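Local coordinates for protein putative 6-phosphogluconolactonase (Neisseria gonorrhoeae, PDB 3LHI) that probably hydrolyses 6-phosphogluconolactone to 6-phosphogluconate, the second step of the oxidative pentose phosphate pathway, at residues A[66-70]-A[81-85]; A[134-138]-A[197-202]; A[146-152]-A[211-217]; A[180-184]-A[217-221]; A[189-195]-A[226-232]. Where two conformers were deposited one is given. Residues are numbered along the deposited sequence.

Contact 1 of 5, residues A[66-70]-A[81-85]; sequences TLADE and NTGLV
This buried strand-to-helix contact ties the end of strand 63-71 to the first turn of helix 81-88, within a beta-alpha-beta unit completed by strand 98-99. It illustrates how one carboxylate can receive the backbone NH groups at the start of a helix. The strand is interrupted at Ala-68 (phi/psi -73/-26) and resumes extended, placing Glu-70 CA 5.8 Å from Asn-81 CA. The Glu-70 side chain (chi1 t, chi2 p) reaches across: Asn-81 N donates to Glu-70 OE1 (2.8 Å), while Thr-82 N (2.8 Å) and Thr-82 OG1 (2.7 Å) donate to Glu-70 OE2. Asn-81 (chi1 m) gives ND2 to Asp-69 O at 2.9 Å, and water 1 bridges the same ND2 to Asp-69 OD2, which also bonds Ser-143. Alongside this polar cluster, Leu-67 CD2 meets Val-85 CG2 at 3.7 Å, beside Trp-99. The buried carboxylate is thus satisfied by hydrogen-bond donors at the helix start, where its charge also suits the helix dipole.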
# COMPACT_ATOMS: atom_id res chain seq x y z
N THR A 66 7.11 3.20 4.07
CA THR A 66 7.45 2.53 2.85
C THR A 66 6.19 2.38 1.99
O THR A 66 5.14 2.95 2.28
CB THR A 66 8.06 1.15 3.18
OG1 THR A 66 8.76 0.64 2.02
CG2 THR A 66 7.04 0.10 3.69
N LEU A 67 6.35 1.64 0.91
CA LEU A 67 5.30 1.40 -0.07
C LEU A 67 4.75 0.01 -0.08
O LEU A 67 5.51 -0.95 0.12
CB LEU A 67 5.87 1.68 -1.47
CG LEU A 67 6.39 3.06 -1.73
CD1 LEU A 67 7.18 3.16 -3.04
CD2 LEU A 67 5.25 4.02 -1.72
N ALA A 68 3.48 -0.11 -0.40
CA ALA A 68 2.86 -1.43 -0.63
C ALA A 68 3.32 -2.00 -1.97
O ALA A 68 3.30 -3.23 -2.15
CB ALA A 68 1.34 -1.29 -0.64
N ASP A 69 3.69 -1.13 -2.91
CA ASP A 69 4.08 -1.52 -4.24
C ASP A 69 4.77 -0.34 -4.90
O ASP A 69 4.54 0.81 -4.51
CB ASP A 69 2.93 -2.06 -5.10
CG ASP A 69 1.92 -1.03 -5.46
OD1 ASP A 69 1.37 -0.39 -4.56
OD2 ASP A 69 1.61 -0.88 -6.66
N GLU A 70 5.61 -0.63 -5.89
CA GLU A 70 6.35 0.41 -6.59
C GLU A 70 6.52 0.03 -8.03
O GLU A 70 6.62 -1.14 -8.40
CB GLU A 70 7.68 0.68 -5.90
CG GLU A 70 8.61 1.71 -6.52
CD GLU A 70 8.06 3.12 -6.68
OE1 GLU A 70 7.03 3.27 -7.34
OE2 GLU A 70 8.67 4.05 -6.16
N ASN A 81 6.11 5.88 -7.31
CA ASN A 81 5.38 6.08 -6.08
C ASN A 81 6.28 6.68 -4.99
O ASN A 81 5.78 7.37 -4.10
CB ASN A 81 4.80 4.76 -5.54
CG ASN A 81 3.65 4.20 -6.40
OD1 ASN A 81 3.03 4.96 -7.16
ND2 ASN A 81 3.33 2.90 -6.20
N THR A 82 7.59 6.41 -5.04
CA THR A 82 8.54 7.05 -4.15
C THR A 82 8.48 8.56 -4.32
O THR A 82 8.38 9.32 -3.33
CB THR A 82 9.95 6.54 -4.42
OG1 THR A 82 9.99 5.13 -4.09
CG2 THR A 82 10.99 7.29 -3.54
N GLY A 83 8.48 9.01 -5.57
CA GLY A 83 8.35 10.45 -5.81
C GLY A 83 7.04 11.03 -5.31
O GLY A 83 6.99 12.12 -4.76
N LEU A 84 5.96 10.28 -5.52
CA LEU A 84 4.63 10.64 -5.04
C LEU A 84 4.67 10.91 -3.56
O LEU A 84 4.30 12.00 -3.13
CB LEU A 84 3.60 9.52 -5.32
CG LEU A 84 2.21 9.77 -4.75
CD1 LEU A 84 1.45 10.70 -5.72
CD2 LEU A 84 1.53 8.37 -4.51
N VAL A 85 5.12 9.89 -2.80
CA VAL A 85 5.14 9.94 -1.36
C VAL A 85 6.06 11.07 -0.85
O VAL A 85 5.73 11.76 0.13
CB VAL A 85 5.49 8.56 -0.78
CG1 VAL A 85 5.76 8.62 0.71
CG2 VAL A 85 4.35 7.58 -1.09
O HOH W 1 1.40 1.29 -7.95

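Contact 2 of 5, residues A[134-138]-A[197-202]; sequences GMGND and EKKAVF
The 134-138 backbone leaves strand 130-133 extended, with Met-135 at phi/psi -144/133 and Gly-136 at -81/172, then bends at Asn-137 (-66/-17) and Asp-138 (-86/1). Against it lies regular helix at 197-202, where Val-201 N bonds Glu-197 O and Phe-202 N bonds Lys-198 O; the closest CA pair is Asn-137 and Lys-198, 6.0 Å apart. This is a loop-on-helix contact of a Rossmann-like alpha/beta fold, in which a glycine-rich loop following one parallel strand rests on the helix that follows the neighbouring strand, 188-194. A CB on Gly-136 would clash with Asp-138 OD1 as it is placed here, consistent with glycine at this position. Selenomethionine Met-135 (chi1 t, chi2 t, chi3 p) directs CE onto the helix, 3.8 Å from Val-201 CG1 and 3.7 Å from Lys-198 CB, with SE 4.3 Å from Phe-202 CB; strand 188-194 closes in through Ile-193. Lys-198 (chi1 m, then all t) lies extended along the loop, its CG 3.5 Å from Asn-137 OD1. Val-201 CG2 lies 3.5 Å from Asn-137 O, and water 3 donates both to that oxygen (2.8 Å) and to Glu-197 OE2 (2.9 Å). At the far end of its extended chain, Lys-198 NZ donates to Met-135 O at 2.7 Å.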
# COMPACT_ATOMS: atom_id res chain seq x y z
N GLY A 134 -5.02 0.47 -1.87
CA GLY A 134 -6.00 0.97 -2.77
C GLY A 134 -6.52 -0.19 -3.62
O GLY A 134 -6.15 -1.34 -3.41
N MSE A 135 -7.41 0.10 -4.56
CA MSE A 135 -7.95 -0.91 -5.45
C MSE A 135 -8.17 -0.32 -6.82
O MSE A 135 -8.76 0.77 -6.93
CB MSE A 135 -9.25 -1.45 -4.88
CG MSE A 135 -9.86 -2.62 -5.69
SE MSE A 135 -11.71 -2.90 -5.23
CE MSE A 135 -12.35 -1.34 -6.15
N GLY A 136 -7.75 -1.01 -7.87
CA GLY A 136 -8.04 -0.58 -9.22
C GLY A 136 -9.45 -0.97 -9.67
O GLY A 136 -10.16 -1.74 -9.01
N ASN A 137 -9.81 -0.45 -10.84
CA ASN A 137 -11.08 -0.80 -11.46
C ASN A 137 -11.14 -2.26 -11.89
O ASN A 137 -12.22 -2.78 -12.05
CB ASN A 137 -11.30 0.10 -12.68
CG ASN A 137 -11.62 1.55 -12.30
OD1 ASN A 137 -12.17 1.86 -11.23
ND2 ASN A 137 -11.35 2.45 -13.25
N ASP A 138 -9.98 -2.92 -11.98
CA ASP A 138 -9.84 -4.35 -12.21
C ASP A 138 -9.89 -5.18 -10.94
O ASP A 138 -9.70 -6.39 -10.98
CB ASP A 138 -8.54 -4.64 -12.99
CG ASP A 138 -7.30 -4.27 -12.22
OD1 ASP A 138 -7.42 -3.60 -11.17
OD2 ASP A 138 -6.22 -4.69 -12.67
N GLU A 197 -18.01 3.27 -9.28
CA GLU A 197 -17.40 2.20 -10.12
C GLU A 197 -16.57 1.30 -9.22
O GLU A 197 -16.77 0.08 -9.19
CB GLU A 197 -16.51 2.73 -11.25
CG GLU A 197 -15.82 1.55 -12.04
CD GLU A 197 -15.06 1.96 -13.30
OE1 GLU A 197 -15.03 3.17 -13.63
OE2 GLU A 197 -14.49 1.04 -13.98
N LYS A 198 -15.76 1.94 -8.40
CA LYS A 198 -14.99 1.16 -7.38
C LYS A 198 -15.88 0.54 -6.32
O LYS A 198 -15.59 -0.56 -5.87
CB LYS A 198 -13.85 1.95 -6.79
CG LYS A 198 -12.74 2.06 -7.83
CD LYS A 198 -11.57 2.74 -7.28
CE LYS A 198 -10.44 2.92 -8.30
NZ LYS A 198 -9.28 3.40 -7.49
N LYS A 199 -16.97 1.20 -5.90
CA LYS A 199 -17.87 0.51 -4.95
C LYS A 199 -18.44 -0.75 -5.59
O LYS A 199 -18.53 -1.78 -4.93
CB LYS A 199 -18.99 1.38 -4.34
CG LYS A 199 -19.79 0.61 -3.23
CD LYS A 199 -20.84 1.46 -2.51
CE LYS A 199 -21.65 0.64 -1.50
NZ LYS A 199 -22.38 -0.51 -2.14
N ALA A 200 -18.77 -0.69 -6.88
CA ALA A 200 -19.34 -1.89 -7.56
C ALA A 200 -18.35 -3.07 -7.66
O ALA A 200 -18.66 -4.21 -7.27
CB ALA A 200 -19.92 -1.53 -8.96
N VAL A 201 -17.11 -2.74 -7.99
CA VAL A 201 -16.05 -3.74 -8.03
C VAL A 201 -15.73 -4.28 -6.63
O VAL A 201 -15.59 -5.50 -6.44
CB VAL A 201 -14.81 -3.11 -8.64
CG1 VAL A 201 -13.61 -4.07 -8.54
CG2 VAL A 201 -15.08 -2.70 -10.09
N PHE A 202 -15.63 -3.38 -5.64
CA PHE A 202 -15.53 -3.82 -4.27
C PHE A 202 -16.65 -4.82 -3.87
O PHE A 202 -16.38 -5.86 -3.24
CB PHE A 202 -15.52 -2.63 -3.30
CG PHE A 202 -15.44 -3.04 -1.89
CD1 PHE A 202 -14.21 -3.22 -1.27
CD2 PHE A 202 -16.58 -3.29 -1.16
CE1 PHE A 202 -14.14 -3.65 0.01
CE2 PHE A 202 -16.51 -3.73 0.16
CZ PHE A 202 -15.25 -3.89 0.74
O HOH W 2 -8.18 2.98 -4.36
O HOH W 3 -14.43 -1.80 -13.44

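Contact 3 of 5, residues A[146-152]-A[211-217]; sequences PKAPQFQ and REYPISL
Arg-211 supplies the main polar link, donating from NH2 to Pro-146 O at 3.2 Å. Water 4 reinforces it, accepting from Arg-211 NE (2.7 Å) and donating to Pro-146 O (2.8 Å), with a weak bond to Arg-211 O. The contact is a worked case of an off-centre cation-pi interaction between two partly buried loops, each leading into a short helix, 151-155 and 215-219. The guanidinium lies over one face of the Phe-151 ring, with Arg-211 CZ 4.1 Å from the ring centroid and 35° off its normal, while Pro-146 O sits near the guanidinium plane; face and edge thus serve different partners. Arg-211 adopts chi1 p, chi2 t, chi3 m, one of two deposited conformers, and touches a crystal neighbour. A type I turn from Ala-148 to Phe-151, with Gln-150 as N-cap, presents Phe-151 (chi1 t) to the opposing loop. At the rim, water 5 joins Lys-147 NZ (2.7 Å) to Glu-212 OE1 (2.8 Å). The backbones come nearest at Pro-146 and Glu-212, CA to CA 5.5 Å. Inward the packing turns apolar: Pro-146 CD meets Pro-214 CG at 3.9 Å, and Phe-151 CZ reaches Leu-217 CD1 at 3.9 Å. Pro-214 CG sits at the edge of the Phe-151 ring, near its plane, 3.8 Å from Phe-151 CE2.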
# COMPACT_ATOMS: atom_id res chain seq x y z
N PRO A 146 -4.33 -9.23 -11.74
CA PRO A 146 -4.89 -10.56 -12.05
C PRO A 146 -4.28 -11.27 -13.24
O PRO A 146 -4.29 -12.51 -13.28
CB PRO A 146 -6.36 -10.25 -12.26
CG PRO A 146 -6.39 -8.80 -12.70
CD PRO A 146 -5.32 -8.16 -11.89
N LYS A 147 -3.73 -10.56 -14.21
CA LYS A 147 -3.08 -11.19 -15.37
C LYS A 147 -1.57 -11.31 -15.25
O LYS A 147 -0.89 -11.79 -16.14
CB LYS A 147 -3.43 -10.42 -16.67
CG LYS A 147 -4.93 -10.38 -16.93
CD LYS A 147 -5.24 -9.85 -18.29
CE LYS A 147 -6.78 -9.87 -18.55
NZ LYS A 147 -7.70 -10.08 -17.34
N ALA A 148 -0.99 -10.90 -14.11
CA ALA A 148 0.44 -11.02 -13.95
C ALA A 148 0.87 -12.49 -14.09
O ALA A 148 0.34 -13.32 -13.37
CB ALA A 148 0.88 -10.48 -12.54
N PRO A 149 1.94 -12.77 -14.84
CA PRO A 149 2.41 -14.17 -14.88
C PRO A 149 2.97 -14.64 -13.56
O PRO A 149 3.04 -15.84 -13.33
CB PRO A 149 3.54 -14.12 -15.91
CG PRO A 149 3.54 -12.82 -16.51
CD PRO A 149 2.59 -11.90 -15.84
N GLN A 150 3.32 -13.72 -12.68
CA GLN A 150 3.86 -13.99 -11.36
C GLN A 150 2.77 -14.11 -10.28
O GLN A 150 3.07 -14.16 -9.10
CB GLN A 150 4.92 -12.96 -10.97
CG GLN A 150 5.95 -12.69 -12.05
CD GLN A 150 5.57 -11.54 -12.98
OE1 GLN A 150 4.39 -11.16 -13.09
NE2 GLN A 150 6.57 -10.97 -13.65
N PHE A 151 1.50 -14.16 -10.67
CA PHE A 151 0.40 -14.20 -9.70
C PHE A 151 0.51 -15.36 -8.74
O PHE A 151 0.34 -15.18 -7.54
CB PHE A 151 -0.95 -14.24 -10.42
CG PHE A 151 -2.12 -14.03 -9.56
CD1 PHE A 151 -2.75 -15.07 -8.86
CD2 PHE A 151 -2.61 -12.75 -9.40
CE1 PHE A 151 -3.84 -14.80 -8.03
CE2 PHE A 151 -3.68 -12.53 -8.61
CZ PHE A 151 -4.30 -13.50 -7.92
N GLN A 152 0.82 -16.57 -9.21
CA GLN A 152 0.96 -17.70 -8.30
C GLN A 152 2.08 -17.50 -7.29
O GLN A 152 1.94 -17.90 -6.13
CB GLN A 152 1.17 -19.03 -9.05
CG GLN A 152 -0.07 -19.48 -9.87
CD GLN A 152 -1.22 -19.77 -9.01
OE1 GLN A 152 -2.29 -19.16 -9.14
NE2 GLN A 152 -1.07 -20.78 -8.12
N ARG A 211 -9.65 -14.87 -8.02
CA ARG A 211 -8.39 -14.24 -8.45
C ARG A 211 -8.60 -13.24 -9.58
O ARG A 211 -7.70 -12.46 -9.89
CB ARG A 211 -7.34 -15.30 -8.91
CG ARG A 211 -7.84 -16.24 -10.02
CD ARG A 211 -6.72 -17.11 -10.57
NE ARG A 211 -5.81 -16.26 -11.31
CZ ARG A 211 -4.52 -16.47 -11.53
NH1 ARG A 211 -3.90 -17.57 -11.05
NH2 ARG A 211 -3.86 -15.56 -12.25
N GLU A 212 -9.77 -13.24 -10.20
CA GLU A 212 -10.06 -12.20 -11.18
C GLU A 212 -10.06 -10.79 -10.52
O GLU A 212 -9.77 -9.82 -11.19
CB GLU A 212 -11.40 -12.49 -11.82
CG GLU A 212 -11.82 -11.60 -12.95
CD GLU A 212 -10.89 -11.62 -14.17
OE1 GLU A 212 -10.06 -12.56 -14.37
OE2 GLU A 212 -11.02 -10.64 -14.94
N TYR A 213 -10.41 -10.74 -9.23
CA TYR A 213 -10.44 -9.49 -8.47
C TYR A 213 -9.51 -9.69 -7.25
O TYR A 213 -9.98 -10.11 -6.19
CB TYR A 213 -11.88 -9.16 -8.00
CG TYR A 213 -12.90 -9.23 -9.11
CD1 TYR A 213 -12.86 -8.36 -10.18
CD2 TYR A 213 -13.81 -10.29 -9.14
CE1 TYR A 213 -13.79 -8.47 -11.24
CE2 TYR A 213 -14.73 -10.42 -10.18
CZ TYR A 213 -14.70 -9.52 -11.23
OH TYR A 213 -15.60 -9.69 -12.26
N PRO A 214 -8.20 -9.44 -7.43
CA PRO A 214 -7.26 -9.87 -6.39
C PRO A 214 -7.52 -9.35 -4.98
O PRO A 214 -7.21 -10.05 -4.00
CB PRO A 214 -5.91 -9.45 -6.95
CG PRO A 214 -6.06 -9.61 -8.39
CD PRO A 214 -7.48 -9.08 -8.66
N ILE A 215 -8.12 -8.16 -4.85
CA ILE A 215 -8.47 -7.68 -3.52
C ILE A 215 -9.36 -8.64 -2.74
O ILE A 215 -9.34 -8.67 -1.52
CB ILE A 215 -9.07 -6.28 -3.59
CG1 ILE A 215 -9.22 -5.64 -2.21
CG2 ILE A 215 -10.49 -6.31 -4.22
CD1 ILE A 215 -8.01 -5.22 -1.48
N SER A 216 -10.13 -9.45 -3.48
CA SER A 216 -10.98 -10.46 -2.85
C SER A 216 -10.18 -11.43 -2.01
O SER A 216 -10.72 -12.01 -1.08
CB SER A 216 -11.79 -11.29 -3.87
OG SER A 216 -11.00 -12.16 -4.62
N LEU A 217 -8.93 -11.67 -2.37
CA LEU A 217 -8.10 -12.61 -1.61
C LEU A 217 -7.64 -12.04 -0.28
O LEU A 217 -7.24 -12.78 0.63
CB LEU A 217 -6.90 -13.08 -2.43
CG LEU A 217 -7.23 -13.69 -3.80
CD1 LEU A 217 -5.92 -14.13 -4.46
CD2 LEU A 217 -8.31 -14.78 -3.70
O HOH W 4 -6.51 -13.77 -12.09
O HOH W 5 -7.66 -12.36 -15.88

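Contact 4 of 5, residues A[180-184]-A[217-221]; sequences LDAIA and LVLNH
Two short helices, 180-184 and 215-219, pack through apolar side chains. Leu-180, whose CA-CB bond points toward the partner helix, is in the t,p conformation: CD1 lies 3.8 Å from Val-218 CG2 and 3.7 Å from Leu-217 O, and CD2 is 4.1 Å from Leu-217 CB. One turn on, Ile-183 (m,t) sets CG2 3.9 Å from Val-218 CG1 and nearly as close to Val-218 CG2 (4.0 Å). The backbones approach at Ala-184 and Val-218 (chi1 t), CA to CA 6.8 Å. Past the helix end, Asn-220 (phi/psi -101/6) breaks the helical path and His-221 turns extended; its chi1 t and chi2 of -70° lay the imidazole flat on Ala-184, whose CB sits 3.5 Å from the ring centroid and 12° off its normal, a CH-pi contact. Ile-183 also touches Leu-131 and Leu-133, and Val-218 touches Cys-226, so both helices pack on the central sheet. Apolar apart from this imidazole, the contact rests on dispersion and exclusion of water.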
# COMPACT_ATOMS: atom_id res chain seq x y z
N LEU A 180 0.59 -11.42 -0.94
CA LEU A 180 -0.58 -11.68 -0.15
C LEU A 180 -0.24 -12.00 1.31
O LEU A 180 -0.89 -11.50 2.24
CB LEU A 180 -1.42 -12.79 -0.78
CG LEU A 180 -2.71 -13.12 -0.07
CD1 LEU A 180 -3.67 -11.96 0.09
CD2 LEU A 180 -3.37 -14.30 -0.81
N ASP A 181 0.80 -12.81 1.50
CA ASP A 181 1.25 -13.17 2.87
C ASP A 181 1.64 -11.94 3.65
O ASP A 181 1.29 -11.81 4.84
CB ASP A 181 2.41 -14.17 2.79
CG ASP A 181 2.95 -14.56 4.13
OD1 ASP A 181 3.89 -13.89 4.61
OD2 ASP A 181 2.45 -15.55 4.66
N ALA A 182 2.40 -11.06 3.05
CA ALA A 182 2.86 -9.86 3.71
C ALA A 182 1.67 -8.98 4.11
O ALA A 182 1.66 -8.44 5.23
CB ALA A 182 3.86 -9.05 2.82
N ILE A 183 0.70 -8.84 3.22
CA ILE A 183 -0.49 -8.06 3.53
C ILE A 183 -1.26 -8.65 4.65
O ILE A 183 -1.64 -7.96 5.61
CB ILE A 183 -1.39 -7.92 2.24
CG1 ILE A 183 -0.64 -7.13 1.19
CG2 ILE A 183 -2.78 -7.36 2.57
CD1 ILE A 183 -1.34 -7.14 -0.24
N ALA A 184 -1.47 -9.98 4.58
CA ALA A 184 -2.30 -10.67 5.55
C ALA A 184 -1.71 -10.62 6.96
O ALA A 184 -2.49 -10.71 7.92
CB ALA A 184 -2.52 -12.11 5.12
N LEU A 217 -8.93 -11.67 -2.37
CA LEU A 217 -8.10 -12.61 -1.61
C LEU A 217 -7.64 -12.04 -0.28
O LEU A 217 -7.24 -12.78 0.63
CB LEU A 217 -6.90 -13.08 -2.43
CG LEU A 217 -7.23 -13.69 -3.80
CD1 LEU A 217 -5.92 -14.13 -4.46
CD2 LEU A 217 -8.31 -14.78 -3.70
N VAL A 218 -7.62 -10.70 -0.18
CA VAL A 218 -7.35 -10.01 1.06
C VAL A 218 -8.60 -9.93 1.90
O VAL A 218 -8.56 -10.26 3.08
CB VAL A 218 -6.79 -8.60 0.78
CG1 VAL A 218 -6.60 -7.81 2.11
CG2 VAL A 218 -5.49 -8.63 -0.09
N LEU A 219 -9.72 -9.52 1.32
CA LEU A 219 -10.99 -9.34 2.03
C LEU A 219 -11.46 -10.64 2.69
O LEU A 219 -12.02 -10.62 3.80
CB LEU A 219 -12.09 -8.81 1.08
CG LEU A 219 -11.86 -7.43 0.49
CD1 LEU A 219 -12.97 -7.11 -0.54
CD2 LEU A 219 -11.83 -6.36 1.59
N ASN A 220 -11.16 -11.75 2.04
CA ASN A 220 -11.62 -13.08 2.45
C ASN A 220 -10.55 -13.92 3.18
O ASN A 220 -10.79 -15.09 3.54
CB ASN A 220 -12.20 -13.82 1.21
CG ASN A 220 -13.52 -13.18 0.72
OD1 ASN A 220 -14.54 -13.40 1.36
ND2 ASN A 220 -13.50 -12.35 -0.39
N HIS A 221 -9.40 -13.33 3.47
CA HIS A 221 -8.30 -14.06 4.09
C HIS A 221 -8.58 -14.20 5.59
O HIS A 221 -9.02 -13.23 6.25
CB HIS A 221 -7.00 -13.28 3.90
CG HIS A 221 -5.75 -14.07 4.11
ND1 HIS A 221 -5.34 -14.54 5.35
CD2 HIS A 221 -4.79 -14.46 3.23
CE1 HIS A 221 -4.19 -15.17 5.21
NE2 HIS A 221 -3.84 -15.15 3.93

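Contact 5 of 5, residues A[189-195]-A[226-232]; sequences VFLAIQG and CHVFYAE
The segment of strand 188-194 opens with Val-189, whose O accepts from His-227 N (2.9 Å) while CG1 touches Cys-226 SG at 3.9 Å. Phe-190 pairs in parallel register with His-227; its ring (chi1 m) has His-227 CD2 over one face and Phe-229 CE1, 3.8 Å from Phe-190 CD2, at its edge. Leu-191 N donates to His-227 O (2.9 Å) and Leu-191 O accepts from Phe-229 N (2.7 Å), while CD2 lies 4.1 Å from Val-228 CG1. Ala-192 pairs with Phe-229, and its CA makes a CH...O contact to Phe-229 O at 3.4 Å. Ile-193 (chi1 p) donates from N to Phe-229 O (3.1 Å) and accepts at O from Ala-231 N (3.2 Å), its CD1 resting 4.0 Å from Tyr-230 CD1. Gln-194 pairs with Ala-231, and Gly-195, N-cap of the next helix, closes with N to Ala-231 O (2.8 Å) at phi/psi 99/153, angles that call for glycine. The segment axes approach to 4.5 Å, their N-to-C directions 22° apart. Phe-190, Ala-192 and Phe-229 face helix 11-33; Leu-191, Ile-193 and Val-228 face Phe-202. Such parallel neighbours, linked through helices 196-206 and 215-219, form a Rossmann-like beta-alpha-beta crossover.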
# COMPACT_ATOMS: atom_id res chain seq x y z
N VAL A 189 -4.84 -3.20 8.54
CA VAL A 189 -4.97 -3.02 7.12
C VAL A 189 -6.16 -2.11 6.84
O VAL A 189 -7.29 -2.37 7.27
CB VAL A 189 -5.15 -4.35 6.39
CG1 VAL A 189 -5.28 -4.14 4.88
CG2 VAL A 189 -3.94 -5.29 6.70
N PHE A 190 -5.90 -1.07 6.09
CA PHE A 190 -6.91 -0.12 5.63
C PHE A 190 -7.02 -0.20 4.11
O PHE A 190 -6.03 -0.47 3.44
CB PHE A 190 -6.52 1.29 6.01
CG PHE A 190 -6.51 1.56 7.47
CD1 PHE A 190 -5.39 1.25 8.26
CD2 PHE A 190 -7.60 2.11 8.07
CE1 PHE A 190 -5.42 1.49 9.64
CE2 PHE A 190 -7.61 2.37 9.40
CZ PHE A 190 -6.55 2.02 10.19
N LEU A 191 -8.21 0.05 3.56
CA LEU A 191 -8.45 0.16 2.12
C LEU A 191 -9.16 1.50 1.90
O LEU A 191 -10.22 1.75 2.54
CB LEU A 191 -9.33 -0.99 1.62
CG LEU A 191 -9.75 -0.88 0.14
CD1 LEU A 191 -8.56 -0.95 -0.80
CD2 LEU A 191 -10.74 -1.99 -0.19
N ALA A 192 -8.63 2.32 1.01
CA ALA A 192 -9.26 3.56 0.62
C ALA A 192 -9.64 3.51 -0.83
O ALA A 192 -8.82 3.21 -1.69
CB ALA A 192 -8.29 4.70 0.83
N ILE A 193 -10.93 3.73 -1.10
CA ILE A 193 -11.49 3.70 -2.44
C ILE A 193 -12.47 4.86 -2.60
O ILE A 193 -13.02 5.33 -1.63
CB ILE A 193 -12.14 2.34 -2.75
CG1 ILE A 193 -13.12 1.90 -1.67
CG2 ILE A 193 -11.09 1.26 -3.14
CD1 ILE A 193 -14.15 0.86 -2.14
N GLN A 194 -12.65 5.29 -3.84
CA GLN A 194 -13.56 6.40 -4.15
C GLN A 194 -14.41 6.11 -5.40
O GLN A 194 -13.89 5.57 -6.42
CB GLN A 194 -12.74 7.68 -4.30
CG GLN A 194 -13.55 8.92 -4.59
CD GLN A 194 -12.71 10.19 -4.67
OE1 GLN A 194 -11.56 10.24 -4.22
NE2 GLN A 194 -13.30 11.23 -5.24
N GLY A 195 -15.72 6.40 -5.31
CA GLY A 195 -16.57 6.38 -6.54
C GLY A 195 -17.39 5.12 -6.75
O GLY A 195 -17.00 4.03 -6.31
N CYS A 226 -10.18 -5.86 7.17
CA CYS A 226 -9.87 -4.60 6.47
C CYS A 226 -10.79 -3.45 6.87
O CYS A 226 -12.03 -3.58 6.80
CB CYS A 226 -9.98 -4.74 4.95
SG CYS A 226 -8.80 -5.76 4.18
N HIS A 227 -10.19 -2.31 7.21
CA HIS A 227 -10.97 -1.10 7.53
C HIS A 227 -11.11 -0.31 6.21
O HIS A 227 -10.11 0.20 5.72
CB HIS A 227 -10.21 -0.31 8.60
CG HIS A 227 -9.87 -1.11 9.82
ND1 HIS A 227 -10.76 -1.22 10.87
CD2 HIS A 227 -8.78 -1.84 10.16
CE1 HIS A 227 -10.23 -1.98 11.81
NE2 HIS A 227 -9.02 -2.37 11.41
N VAL A 228 -12.33 -0.23 5.65
CA VAL A 228 -12.55 0.30 4.32
C VAL A 228 -13.14 1.72 4.44
O VAL A 228 -14.12 1.93 5.17
CB VAL A 228 -13.46 -0.61 3.46
CG1 VAL A 228 -13.55 -0.00 2.05
CG2 VAL A 228 -12.97 -2.09 3.47
N PHE A 229 -12.47 2.67 3.80
CA PHE A 229 -12.87 4.07 3.79
C PHE A 229 -13.25 4.44 2.39
O PHE A 229 -12.40 4.47 1.50
CB PHE A 229 -11.75 4.99 4.30
CG PHE A 229 -11.56 4.95 5.79
CD1 PHE A 229 -11.07 3.82 6.45
CD2 PHE A 229 -11.92 6.03 6.56
CE1 PHE A 229 -10.98 3.78 7.81
CE2 PHE A 229 -11.79 6.00 7.95
CZ PHE A 229 -11.33 4.86 8.57
N TYR A 230 -14.51 4.80 2.19
CA TYR A 230 -15.06 5.04 0.86
C TYR A 230 -15.64 6.43 0.79
O TYR A 230 -16.35 6.83 1.70
CB TYR A 230 -16.18 4.04 0.58
CG TYR A 230 -16.97 4.33 -0.66
CD1 TYR A 230 -16.43 4.12 -1.91
CD2 TYR A 230 -18.24 4.87 -0.59
CE1 TYR A 230 -17.14 4.38 -3.05
CE2 TYR A 230 -18.95 5.17 -1.75
CZ TYR A 230 -18.38 4.95 -2.97
OH TYR A 230 -19.06 5.22 -4.15
N ALA A 231 -15.36 7.12 -0.30
CA ALA A 231 -15.96 8.42 -0.57
C ALA A 231 -16.65 8.34 -1.90
O ALA A 231 -16.13 7.75 -2.84
CB ALA A 231 -14.87 9.51 -0.62
N GLU A 232 -17.81 8.97 -2.02
CA GLU A 232 -18.47 8.90 -3.30
C GLU A 232 -17.68 9.74 -4.30
O GLU A 232 -16.83 10.64 -4.05
CB GLU A 232 -19.97 9.30 -3.27
CG GLU A 232 -20.36 10.06 -2.08
CD GLU A 232 -21.77 10.57 -2.15
OE1 GLU A 232 -22.11 11.30 -3.13
OE2 GLU A 232 -22.53 10.24 -1.22
OXT GLU A 232 -17.89 9.44 -5.46
O HOH W 6 -15.99 9.84 -6.93

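In the fold
Contacts 2 to 5 form a chain of touching contacts, whereas contact 1 stands apart, though it reaches the same sheet as contact 5. Contacts 2 and 5, with centres about 10 Å apart, share the hydrophobic layer where Phe-202 CE1 meets Leu-191 CD2 at 3.8 Å. Contact 2 touches contact 3 at Asp-138 OD2 and Pro-146 CD (3.7 Å), and contacts 3 and 4 share Leu-217. Val-218 CG1 against Cys-226 SG (3.6 Å) returns contact 4 to the sheet. Nearest atoms of contacts 1 and 2 lie about 7 Å apart, yet Asp-69 binds Ser-143, between Asp-138 and Pro-146. In relatives the loops corresponding to Asp-69, Glu-70 and glycine-rich 134-138 border the active site, so the pocket probably opens between contacts 1 and 2.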